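Local coordinates for protein beta-N-acetylhexosaminidase (Streptomyces plicatus, PDB 1JAK) that hydrolyses terminal beta-linked N-acetylhexosamine units from glycoconjugates as a family 20 glycoside hydrolase, by substrate-assisted catalysis, at residues Ala158-Met163 against Leu472-Ala477; Gln421-Trp426 against Phe463-Gly468; Ala491-Trp496 against Ile501-Ser506. All coordinates share one frame; numbering follows the deposited sequence.

Contact 1. Residues Ala158-Met163 against Leu472-Ala477; sequences AWRSAM and LGWSPA
Arg160, on the first strand of the catalytic (beta/alpha)8 barrel, lies against Gly473 and Trp474 at the C-terminal end of helix 465-474. The backbones come close at one point, where the CA atoms of Arg160 and Gly473 are 5.3 Å apart. The bare glycine permits this. A CB at that position would sit 3.0 Å from Arg160 CG. Arg160 CD instead rests 3.4 Å from Gly473 O, a van der Waals contact with the peptide.

The strand belongs to the parallel barrel sheet, between strands 190-194 and 440-447. Its side chains alternate. Trp159, Ser161 and Met163 touch those neighbouring strands, while Arg160 points outward to the helix. Helix 465-474 follows the eighth strand in sequence, so the contact joins the last part of the barrel to its first strand.

The arginine chain bends at chi3 (-54°), which brings one face of the guanidinium up to the benzo edge of the Trp474 indole. The two planes are 89° apart. Trp474 CE3 lies 3.3 Å above the guanidinium plane, toward its rim. This is not a parallel stack. Trp474 CZ3 is 3.6 Å from Arg160 NH2.

Polar partners outside the contact fix both groups. Arg160 NH2 forms a salt bridge to Glu98 and a hydrogen bond to Lys187 O, and NH1 bonds to Tyr157 O. Trp474 NE1 bonds to Asp153 OD1, and Lys187 makes a cation-pi contact with the indole. With an alanine here in place of the arginine, Glu98 would probably lose its charged partner and a gap would open beside the edge of Trp474. Ser161 OG takes a weak hydrogen bond from Trp159 NE1, at 2.7 Å, and also bonds to Glu444.

Contact 2. Residues Gln421-Trp426 against Phe463-Gly468; sequences QRSYDW and FPRLPG
The backbones draw together at Tyr424 and Gly468, whose CA atoms are 5.4 Å apart; Ser423 and Arg465 form a second, wider approach. At the first point Tyr424 reaches across with its ring edge. CD1 lies 3.9 Å from Gly468 O, near the ring plane, a packing contact and not a hydrogen bond. The ring takes that place with CG anti to the backbone N (chi1 173°). Its hydroxyl bonds to Glu471 OE2, and Tyr485 stacks on the ring.

Ser423 packs on the aliphatic part of Arg465. Ser423 CB is 3.9 Å from Arg465 CD, and Ser423 OG touches CB and CG of the same residue. No direct hydrogen bond links the segments. A water does so instead, donating to Ser423 OG at 2.9 Å and to Arg465 O at 2.7 Å. Ser423 OG is thus gripped twice, since it also bonds to Arg397 O.

The contact sets two helices of the barrel domain together. Helix 420-424 lies in the connection between the seventh and eighth strands of the barrel, and helix 465-474 follows the eighth. A cis peptide bond before Pro464 turns the chain ahead of the latter.

Beyond its aliphatic part, Arg465 is held by backbone oxygens. Its guanidinium NH1 bonds to the backbone oxygen of Met402, a residue of the ligand pocket, and NH2 to Met461 O.

Past the end of helix 420-424, Asp425 is the centre of an inverse gamma turn. Trp426 then folds back, and NE1 donates to Ser423 O at 2.8 Å, coming from above the carbonyl plane. Gln421 NE2 gives a nearly straight bond to Asp425 OD2, 3.1 Å long, with the carboxylate met from above its plane.

Contact 3. Residues Ala491-Trp496 against Ile501-Ser506; sequences AQAPYW and IDFYRS
Trp496 of the C-terminal helix 493-499 meets Ile501 and Phe503 in the loop that follows, where the chain doubles back over the same helix. This last helix of the chain and the loop after it pack against Phe463 and Tyr186, residues of the family 20 barrel region.

One hydrogen bond holds the backbones. Ile501 N donates to Trp496 O, five residues earlier, at 2.8 Å. The bond is fairly straight (163°).

The aromatic contact is T-shaped. The six-membered ring of Trp496 turns its edge to the face of Phe503, with centroids 4.9 Å apart and planes at 61°. Trp496 CE3 sits over the centre of the phenyl ring, 3.5 Å above its plane. Phe503 makes this possible by placing CG between its backbone N and carbonyl carbon (chi1 65°), which swings the ring back to the helix. Other rings extend the cluster: Phe463 meets Trp496 edge-to-face, and Trp511 meets Phe503. The indole thus has aromatic neighbours in Phe503 and Phe463.

Apolar contacts flank the ring pair. Ile501 reaches the pyrrole side of the indole, where its CD1 is 4.0 Å from Trp496 CD1; the two side chains cross at a slant. Ala493, about one helical turn before Trp496, touches the far end of the phenyl ring, with CB 4.1 Å from Phe503 CZ. Within 491-496, Gln492 CB lies over one face of the indole, near its rim.

The one polar group of the buried indole is also met. Trp496 NE1 bonds to the hydroxyl of Tyr186, so the ring is held at its NE1 side as well as at its benzo edge. Near the root of the same side chain, Trp496 CB comes within 3.6 Å of Ile501 O.

Overall arrangement
Contacts 1 and 2 share helix 465-474, with centres about 12 Å apart; contact 2 is nested within the chain span that contact 1 closes. They touch through Leu472, whose CD1 lies 3.3 Å from Trp426 NE1, a packing contact. Contact 3 follows in sequence. Its centre is about 13 Å from that of contact 2, and the two are joined by a probable hydrogen bond from Tyr504 N to Phe463 O, 3.2 Å. Contacts 1 and 3 do not touch; their centres are about 21 Å apart. Of contact 2, the Arg465 side chain is about 10 Å from the bound inhibitor. Met163, further along the strand of contact 1, touches Trp448 of the inhibitor pocket.

Contact 1. Residues Ala158-Met163 against Leu472-Ala477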
loop_
_atom_site.group_PDB
_atom_site.type_symbol
_atom_site.label_atom_id
_atom_site.label_comp_id
_atom_site.label_asym_id
_atom_site.label_seq_id
_atom_site.Cartn_x
_atom_site.Cartn_y
_atom_site.Cartn_z
ATOM N N ALA A 158 10.734 -7.274 0.753
ATOM C CA ALA A 158 10.045 -7.128 2.031
ATOM C C ALA A 158 9.241 -5.834 2.125
ATOM O O ALA A 158 8.368 -5.707 2.983
ATOM C CB ALA A 158 11.044 -7.202 3.179
ATOM N N TRP A 159 9.546 -4.866 1.263
ATOM C CA TRP A 159 8.809 -3.606 1.273
ATOM C C TRP A 159 7.873 -3.578 0.069
ATOM O O TRP A 159 8.296 -3.314 -1.051
ATOM C CB TRP A 159 9.767 -2.404 1.227
ATOM C CG TRP A 159 9.066 -1.097 1.478
ATOM C CD1 TRP A 159 8.207 -0.449 0.633
ATOM C CD2 TRP A 159 9.102 -0.320 2.683
ATOM N NE1 TRP A 159 7.704 0.677 1.238
ATOM C CE2 TRP A 159 8.235 0.781 2.497
ATOM C CE3 TRP A 159 9.781 -0.448 3.904
ATOM C CZ2 TRP A 159 8.027 1.750 3.487
ATOM C CZ3 TRP A 159 9.575 0.514 4.890
ATOM C CH2 TRP A 159 8.703 1.600 4.673
ATOM N N ARG A 160 6.600 -3.874 0.311
ATOM C CA ARG A 160 5.587 -3.889 -0.742
ATOM C C ARG A 160 4.467 -3.015 -0.192
ATOM O O ARG A 160 3.591 -3.488 0.533
ATOM C CB ARG A 160 5.109 -5.331 -0.983
ATOM C CG ARG A 160 6.259 -6.323 -1.223
ATOM C CD ARG A 160 5.759 -7.721 -1.576
ATOM N NE ARG A 160 4.822 -8.238 -0.582
ATOM C CZ ARG A 160 5.170 -8.758 0.592
ATOM N NH1 ARG A 160 6.449 -8.849 0.936
ATOM N NH2 ARG A 160 4.232 -9.178 1.430
ATOM N N SER A 161 4.500 -1.731 -0.537
ATOM C CA SER A 161 3.521 -0.807 0.016
ATOM C C SER A 161 2.628 -0.043 -0.935
ATOM O O SER A 161 2.888 0.063 -2.133
ATOM C CB SER A 161 4.233 0.205 0.914
ATOM O OG SER A 161 5.242 0.876 0.185
ATOM N N ALA A 162 1.559 0.489 -0.356
ATOM C CA ALA A 162 0.590 1.297 -1.076
ATOM C C ALA A 162 0.402 2.537 -0.219
ATOM O O ALA A 162 0.315 2.442 1.006
ATOM C CB ALA A 162 -0.732 0.546 -1.215
ATOM N N MET A 163 0.365 3.706 -0.848
ATOM C CA MET A 163 0.171 4.933 -0.091
ATOM C C MET A 163 -1.168 5.562 -0.426
ATOM O O MET A 163 -1.615 5.517 -1.572
ATOM C CB MET A 163 1.264 5.962 -0.413
ATOM C CG MET A 163 1.154 7.233 0.431
ATOM S SD MET A 163 1.893 8.700 -0.344
ATOM C CE MET A 163 0.527 9.207 -1.415
ATOM N N LEU A 472 5.376 -6.759 -8.799
ATOM C CA LEU A 472 6.777 -6.360 -8.867
ATOM C C LEU A 472 7.428 -6.528 -7.499
ATOM O O LEU A 472 8.598 -6.893 -7.398
ATOM C CB LEU A 472 6.903 -4.904 -9.329
ATOM C CG LEU A 472 6.439 -4.616 -10.758
ATOM C CD1 LEU A 472 6.640 -3.138 -11.068
ATOM C CD2 LEU A 472 7.228 -5.468 -11.741
ATOM N N GLY A 473 6.663 -6.283 -6.441
ATOM C CA GLY A 473 7.218 -6.417 -5.111
ATOM C C GLY A 473 7.292 -7.852 -4.620
ATOM O O GLY A 473 8.193 -8.206 -3.863
ATOM N N TRP A 474 6.361 -8.687 -5.073
ATOM C CA TRP A 474 6.297 -10.073 -4.615
ATOM C C TRP A 474 6.905 -11.182 -5.480
ATOM O O TRP A 474 7.686 -12.007 -4.989
ATOM C CB TRP A 474 4.826 -10.423 -4.322
ATOM C CG TRP A 474 4.611 -11.843 -3.866
ATOM C CD1 TRP A 474 4.684 -12.977 -4.633
ATOM C CD2 TRP A 474 4.356 -12.282 -2.527
ATOM N NE1 TRP A 474 4.498 -14.091 -3.850
ATOM C CE2 TRP A 474 4.295 -13.696 -2.554
ATOM C CE3 TRP A 474 4.176 -11.620 -1.304
ATOM C CZ2 TRP A 474 4.064 -14.459 -1.405
ATOM C CZ3 TRP A 474 3.945 -12.381 -0.158
ATOM C CH2 TRP A 474 3.892 -13.786 -0.218
ATOM N N SER A 475 6.537 -11.205 -6.756
ATOM C CA SER A 475 6.969 -12.255 -7.675
ATOM C C SER A 475 8.434 -12.308 -8.087
ATOM O O SER A 475 9.135 -11.298 -8.094
ATOM C CB SER A 475 6.099 -12.204 -8.930
ATOM O OG SER A 475 4.727 -12.290 -8.587
ATOM N N PRO A 476 8.917 -13.515 -8.429
ATOM C CA PRO A 476 10.309 -13.690 -8.854
ATOM C C PRO A 476 10.501 -13.002 -10.204
ATOM O O PRO A 476 9.584 -12.958 -11.019
ATOM C CB PRO A 476 10.450 -15.209 -8.969
ATOM C CG PRO A 476 9.420 -15.729 -7.999
ATOM C CD PRO A 476 8.254 -14.820 -8.268
ATOM N N ALA A 477 11.693 -12.470 -10.443
ATOM C CA ALA A 477 11.965 -11.803 -11.707
ATOM C C ALA A 477 11.679 -12.739 -12.879
ATOM O O ALA A 477 11.199 -12.307 -13.927
ATOM C CB ALA A 477 13.415 -11.337 -11.748
#

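Contact 2. Residues Gln421-Trp426 against Phe463-Gly468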
loop_
_atom_site.group_PDB
_atom_site.type_symbol
_atom_site.label_atom_id
_atom_site.label_comp_id
_atom_site.label_asym_id
_atom_site.label_seq_id
_atom_site.Cartn_x
_atom_site.Cartn_y
_atom_site.Cartn_z
ATOM N N GLN A 421 0.700 -1.300 -19.177
ATOM C CA GLN A 421 1.973 -1.954 -19.459
ATOM C C GLN A 421 3.157 -1.182 -18.891
ATOM O O GLN A 421 4.045 -1.770 -18.281
ATOM C CB GLN A 421 2.178 -2.175 -20.963
ATOM C CG GLN A 421 3.526 -2.831 -21.262
ATOM C CD GLN A 421 3.699 -3.259 -22.708
ATOM O OE1 GLN A 421 2.844 -3.008 -23.558
ATOM N NE2 GLN A 421 4.820 -3.911 -22.993
ATOM N N ARG A 422 3.173 0.135 -19.074
ATOM C CA ARG A 422 4.283 0.932 -18.559
ATOM C C ARG A 422 4.430 0.783 -17.045
ATOM O O ARG A 422 5.540 0.690 -16.523
ATOM C CB ARG A 422 4.101 2.416 -18.902
ATOM C CG ARG A 422 5.287 3.275 -18.458
ATOM C CD ARG A 422 5.079 4.752 -18.751
ATOM N NE ARG A 422 6.269 5.537 -18.424
ATOM C CZ ARG A 422 7.391 5.533 -19.139
ATOM N NH1 ARG A 422 7.483 4.784 -20.232
ATOM N NH2 ARG A 422 8.422 6.277 -18.761
ATOM N N SER A 423 3.306 0.751 -16.342
ATOM C CA SER A 423 3.326 0.628 -14.891
ATOM C C SER A 423 3.914 -0.700 -14.415
ATOM O O SER A 423 4.550 -0.763 -13.366
ATOM C CB SER A 423 1.904 0.786 -14.342
ATOM O OG SER A 423 1.897 0.759 -12.927
ATOM N N TYR A 424 3.713 -1.749 -15.207
ATOM C CA TYR A 424 4.173 -3.097 -14.868
ATOM C C TYR A 424 5.509 -3.537 -15.457
ATOM O O TYR A 424 6.292 -4.230 -14.802
ATOM C CB TYR A 424 3.107 -4.108 -15.316
ATOM C CG TYR A 424 3.510 -5.567 -15.194
ATOM C CD1 TYR A 424 3.396 -6.242 -13.979
ATOM C CD2 TYR A 424 4.010 -6.270 -16.294
ATOM C CE1 TYR A 424 3.765 -7.582 -13.858
ATOM C CE2 TYR A 424 4.388 -7.615 -16.184
ATOM C CZ TYR A 424 4.259 -8.262 -14.964
ATOM O OH TYR A 424 4.608 -9.590 -14.844
ATOM N N ASP A 425 5.763 -3.126 -16.693
ATOM C CA ASP A 425 6.941 -3.557 -17.430
ATOM C C ASP A 425 8.335 -3.038 -17.077
ATOM O O ASP A 425 8.982 -2.373 -17.885
ATOM C CB ASP A 425 6.676 -3.343 -18.922
ATOM C CG ASP A 425 7.273 -4.438 -19.784
ATOM O OD1 ASP A 425 7.796 -5.427 -19.223
ATOM O OD2 ASP A 425 7.206 -4.309 -21.024
ATOM N N TRP A 426 8.798 -3.360 -15.874
ATOM C CA TRP A 426 10.137 -2.981 -15.436
ATOM C C TRP A 426 10.616 -3.905 -14.319
ATOM O O TRP A 426 9.831 -4.674 -13.760
ATOM C CB TRP A 426 10.202 -1.504 -15.002
ATOM C CG TRP A 426 9.232 -1.078 -13.936
ATOM C CD1 TRP A 426 7.881 -0.925 -14.066
ATOM C CD2 TRP A 426 9.550 -0.717 -12.585
ATOM N NE1 TRP A 426 7.338 -0.488 -12.880
ATOM C CE2 TRP A 426 8.339 -0.355 -11.954
ATOM C CE3 TRP A 426 10.739 -0.665 -11.847
ATOM C CZ2 TRP A 426 8.284 0.053 -10.617
ATOM C CZ3 TRP A 426 10.685 -0.258 -10.518
ATOM C CH2 TRP A 426 9.461 0.096 -9.916
ATOM N N PHE A 463 -7.120 0.796 -9.835
ATOM C CA PHE A 463 -7.251 -0.404 -10.663
ATOM C C PHE A 463 -7.307 -0.026 -12.139
ATOM O O PHE A 463 -7.999 0.919 -12.515
ATOM C CB PHE A 463 -8.514 -1.181 -10.278
ATOM C CG PHE A 463 -8.461 -1.780 -8.898
ATOM C CD1 PHE A 463 -8.751 -1.011 -7.773
ATOM C CD2 PHE A 463 -8.111 -3.115 -8.723
ATOM C CE1 PHE A 463 -8.693 -1.564 -6.494
ATOM C CE2 PHE A 463 -8.050 -3.678 -7.448
ATOM C CZ PHE A 463 -8.342 -2.899 -6.331
ATOM N N PRO A 464 -6.690 -0.838 -13.013
ATOM C CA PRO A 464 -5.955 -2.088 -12.790
ATOM C C PRO A 464 -4.442 -2.075 -12.545
ATOM O O PRO A 464 -3.813 -3.130 -12.617
ATOM C CB PRO A 464 -6.288 -2.874 -14.045
ATOM C CG PRO A 464 -6.146 -1.799 -15.093
ATOM C CD PRO A 464 -6.835 -0.582 -14.460
ATOM N N ARG A 465 -3.847 -0.924 -12.255
ATOM C CA ARG A 465 -2.401 -0.885 -12.038
ATOM C C ARG A 465 -1.933 -1.372 -10.663
ATOM O O ARG A 465 -0.795 -1.826 -10.517
ATOM C CB ARG A 465 -1.876 0.531 -12.299
ATOM C CG ARG A 465 -2.003 0.958 -13.762
ATOM C CD ARG A 465 -1.634 2.429 -13.975
ATOM N NE ARG A 465 -2.537 3.323 -13.252
ATOM C CZ ARG A 465 -2.584 4.641 -13.420
ATOM N NH1 ARG A 465 -1.780 5.235 -14.293
ATOM N NH2 ARG A 465 -3.438 5.368 -12.712
ATOM N N LEU A 466 -2.808 -1.293 -9.663
ATOM C CA LEU A 466 -2.461 -1.710 -8.303
ATOM C C LEU A 466 -1.911 -3.140 -8.190
ATOM O O LEU A 466 -0.900 -3.368 -7.525
ATOM C CB LEU A 466 -3.680 -1.552 -7.382
ATOM C CG LEU A 466 -3.465 -1.846 -5.895
ATOM C CD1 LEU A 466 -2.570 -0.781 -5.276
ATOM C CD2 LEU A 466 -4.816 -1.876 -5.190
ATOM N N PRO A 467 -2.569 -4.124 -8.827
ATOM C CA PRO A 467 -2.071 -5.504 -8.740
ATOM C C PRO A 467 -0.674 -5.661 -9.344
ATOM O O PRO A 467 0.138 -6.455 -8.863
ATOM C CB PRO A 467 -3.115 -6.308 -9.523
ATOM C CG PRO A 467 -4.358 -5.480 -9.408
ATOM C CD PRO A 467 -3.842 -4.071 -9.567
ATOM N N GLY A 468 -0.408 -4.900 -10.400
ATOM C CA GLY A 468 0.880 -4.972 -11.068
ATOM C C GLY A 468 2.051 -4.574 -10.192
ATOM O O GLY A 468 3.093 -5.230 -10.207
HETATM O O HOH W 1 1.271 -1.985 -12.318
#

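Contact 3. Residues Ala491-Trp496 against Ile501-Ser506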
loop_
_atom_site.group_PDB
_atom_site.type_symbol
_atom_site.label_atom_id
_atom_site.label_comp_id
_atom_site.label_asym_id
_atom_site.label_seq_id
_atom_site.Cartn_x
_atom_site.Cartn_y
_atom_site.Cartn_z
ATOM N N ALA A 491 -8.134 -11.596 -16.368
ATOM C CA ALA A 491 -8.984 -12.520 -15.629
ATOM C C ALA A 491 -9.646 -11.904 -14.400
ATOM O O ALA A 491 -10.620 -12.450 -13.880
ATOM C CB ALA A 491 -8.175 -13.741 -15.219
ATOM N N GLN A 492 -9.123 -10.772 -13.939
ATOM C CA GLN A 492 -9.679 -10.116 -12.757
ATOM C C GLN A 492 -10.999 -9.396 -13.022
ATOM O O GLN A 492 -11.773 -9.165 -12.098
ATOM C CB GLN A 492 -8.678 -9.104 -12.187
ATOM C CG GLN A 492 -7.280 -9.647 -11.919
ATOM C CD GLN A 492 -7.273 -10.857 -11.006
ATOM O OE1 GLN A 492 -7.896 -10.855 -9.943
ATOM N NE2 GLN A 492 -6.555 -11.895 -11.411
ATOM N N ALA A 493 -11.255 -9.044 -14.280
ATOM C CA ALA A 493 -12.468 -8.314 -14.650
ATOM C C ALA A 493 -13.767 -8.791 -13.993
ATOM O O ALA A 493 -14.458 -8.010 -13.338
ATOM C CB ALA A 493 -12.625 -8.306 -16.170
ATOM N N PRO A 494 -14.117 -10.076 -14.154
ATOM C CA PRO A 494 -15.358 -10.555 -13.535
ATOM C C PRO A 494 -15.375 -10.461 -12.011
ATOM O O PRO A 494 -16.435 -10.295 -11.409
ATOM C CB PRO A 494 -15.468 -11.991 -14.048
ATOM C CG PRO A 494 -14.042 -12.391 -14.250
ATOM C CD PRO A 494 -13.441 -11.161 -14.885
ATOM N N TYR A 495 -14.203 -10.568 -11.390
ATOM C CA TYR A 495 -14.114 -10.467 -9.937
ATOM C C TYR A 495 -14.394 -9.029 -9.503
ATOM O O TYR A 495 -15.155 -8.787 -8.567
ATOM C CB TYR A 495 -12.721 -10.880 -9.446
ATOM C CG TYR A 495 -12.404 -12.347 -9.637
ATOM C CD1 TYR A 495 -12.062 -12.848 -10.892
ATOM C CD2 TYR A 495 -12.464 -13.237 -8.564
ATOM C CE1 TYR A 495 -11.786 -14.200 -11.079
ATOM C CE2 TYR A 495 -12.191 -14.593 -8.737
ATOM C CZ TYR A 495 -11.853 -15.066 -9.998
ATOM O OH TYR A 495 -11.590 -16.405 -10.185
ATOM N N TRP A 496 -13.779 -8.072 -10.190
ATOM C CA TRP A 496 -13.980 -6.674 -9.844
ATOM C C TRP A 496 -15.421 -6.243 -10.088
ATOM O O TRP A 496 -15.997 -5.502 -9.292
ATOM C CB TRP A 496 -12.996 -5.794 -10.619
ATOM C CG TRP A 496 -11.571 -6.069 -10.227
ATOM C CD1 TRP A 496 -11.135 -6.558 -9.024
ATOM C CD2 TRP A 496 -10.396 -5.825 -11.008
ATOM N NE1 TRP A 496 -9.765 -6.632 -9.009
ATOM C CE2 TRP A 496 -9.284 -6.187 -10.213
ATOM C CE3 TRP A 496 -10.174 -5.336 -12.301
ATOM C CZ2 TRP A 496 -7.966 -6.073 -10.670
ATOM C CZ3 TRP A 496 -8.859 -5.223 -12.758
ATOM C CH2 TRP A 496 -7.774 -5.590 -11.940
ATOM N N ILE A 501 -15.972 -3.095 -7.848
ATOM C CA ILE A 501 -14.740 -2.321 -7.928
ATOM C C ILE A 501 -14.600 -1.739 -9.330
ATOM O O ILE A 501 -14.380 -2.467 -10.298
ATOM C CB ILE A 501 -13.506 -3.201 -7.625
ATOM C CG1 ILE A 501 -13.582 -3.714 -6.184
ATOM C CG2 ILE A 501 -12.221 -2.401 -7.858
ATOM C CD1 ILE A 501 -12.460 -4.663 -5.795
ATOM N N ASP A 502 -14.739 -0.425 -9.446
ATOM C CA ASP A 502 -14.610 0.200 -10.749
ATOM C C ASP A 502 -13.139 0.181 -11.134
ATOM O O ASP A 502 -12.262 0.265 -10.275
ATOM C CB ASP A 502 -15.141 1.634 -10.715
ATOM C CG ASP A 502 -15.278 2.237 -12.102
ATOM O OD1 ASP A 502 -15.549 1.478 -13.063
ATOM O OD2 ASP A 502 -15.134 3.472 -12.231
ATOM N N PHE A 503 -12.870 0.038 -12.425
ATOM C CA PHE A 503 -11.501 0.008 -12.909
ATOM C C PHE A 503 -11.453 0.469 -14.353
ATOM O O PHE A 503 -12.449 0.397 -15.072
ATOM C CB PHE A 503 -10.907 -1.406 -12.805
ATOM C CG PHE A 503 -11.578 -2.427 -13.693
ATOM C CD1 PHE A 503 -12.796 -2.994 -13.333
ATOM C CD2 PHE A 503 -10.981 -2.826 -14.888
ATOM C CE1 PHE A 503 -13.414 -3.945 -14.148
ATOM C CE2 PHE A 503 -11.590 -3.777 -15.713
ATOM C CZ PHE A 503 -12.808 -4.338 -15.341
ATOM N N TYR A 504 -10.286 0.952 -14.763
ATOM C CA TYR A 504 -10.073 1.419 -16.122
ATOM C C TYR A 504 -9.892 0.215 -17.043
ATOM O O TYR A 504 -8.970 -0.582 -16.862
ATOM C CB TYR A 504 -8.826 2.304 -16.163
ATOM C CG TYR A 504 -8.303 2.607 -17.548
ATOM C CD1 TYR A 504 -9.072 3.321 -18.467
ATOM C CD2 TYR A 504 -7.022 2.205 -17.930
ATOM C CE1 TYR A 504 -8.576 3.632 -19.734
ATOM C CE2 TYR A 504 -6.516 2.513 -19.196
ATOM C CZ TYR A 504 -7.299 3.226 -20.089
ATOM O OH TYR A 504 -6.801 3.538 -21.337
ATOM N N ARG A 505 -10.779 0.082 -18.024
ATOM C CA ARG A 505 -10.705 -1.028 -18.968
ATOM C C ARG A 505 -9.696 -0.719 -20.069
ATOM O O ARG A 505 -10.058 -0.438 -21.214
ATOM C CB ARG A 505 -12.084 -1.304 -19.569
ATOM C CG ARG A 505 -13.084 -1.888 -18.574
ATOM C CD ARG A 505 -14.434 -2.119 -19.236
ATOM N NE ARG A 505 -14.320 -3.015 -20.384
ATOM C CZ ARG A 505 -14.296 -4.342 -20.305
ATOM N NH1 ARG A 505 -14.383 -4.944 -19.125
ATOM N NH2 ARG A 505 -14.173 -5.068 -21.409
ATOM N N SER A 506 -8.423 -0.782 -19.703
ATOM C CA SER A 506 -7.339 -0.501 -20.632
ATOM C C SER A 506 -7.399 -1.330 -21.903
ATOM O O SER A 506 -7.608 -2.540 -21.858
ATOM C CB SER A 506 -5.992 -0.745 -19.956
ATOM O OG SER A 506 -4.939 -0.610 -20.893
#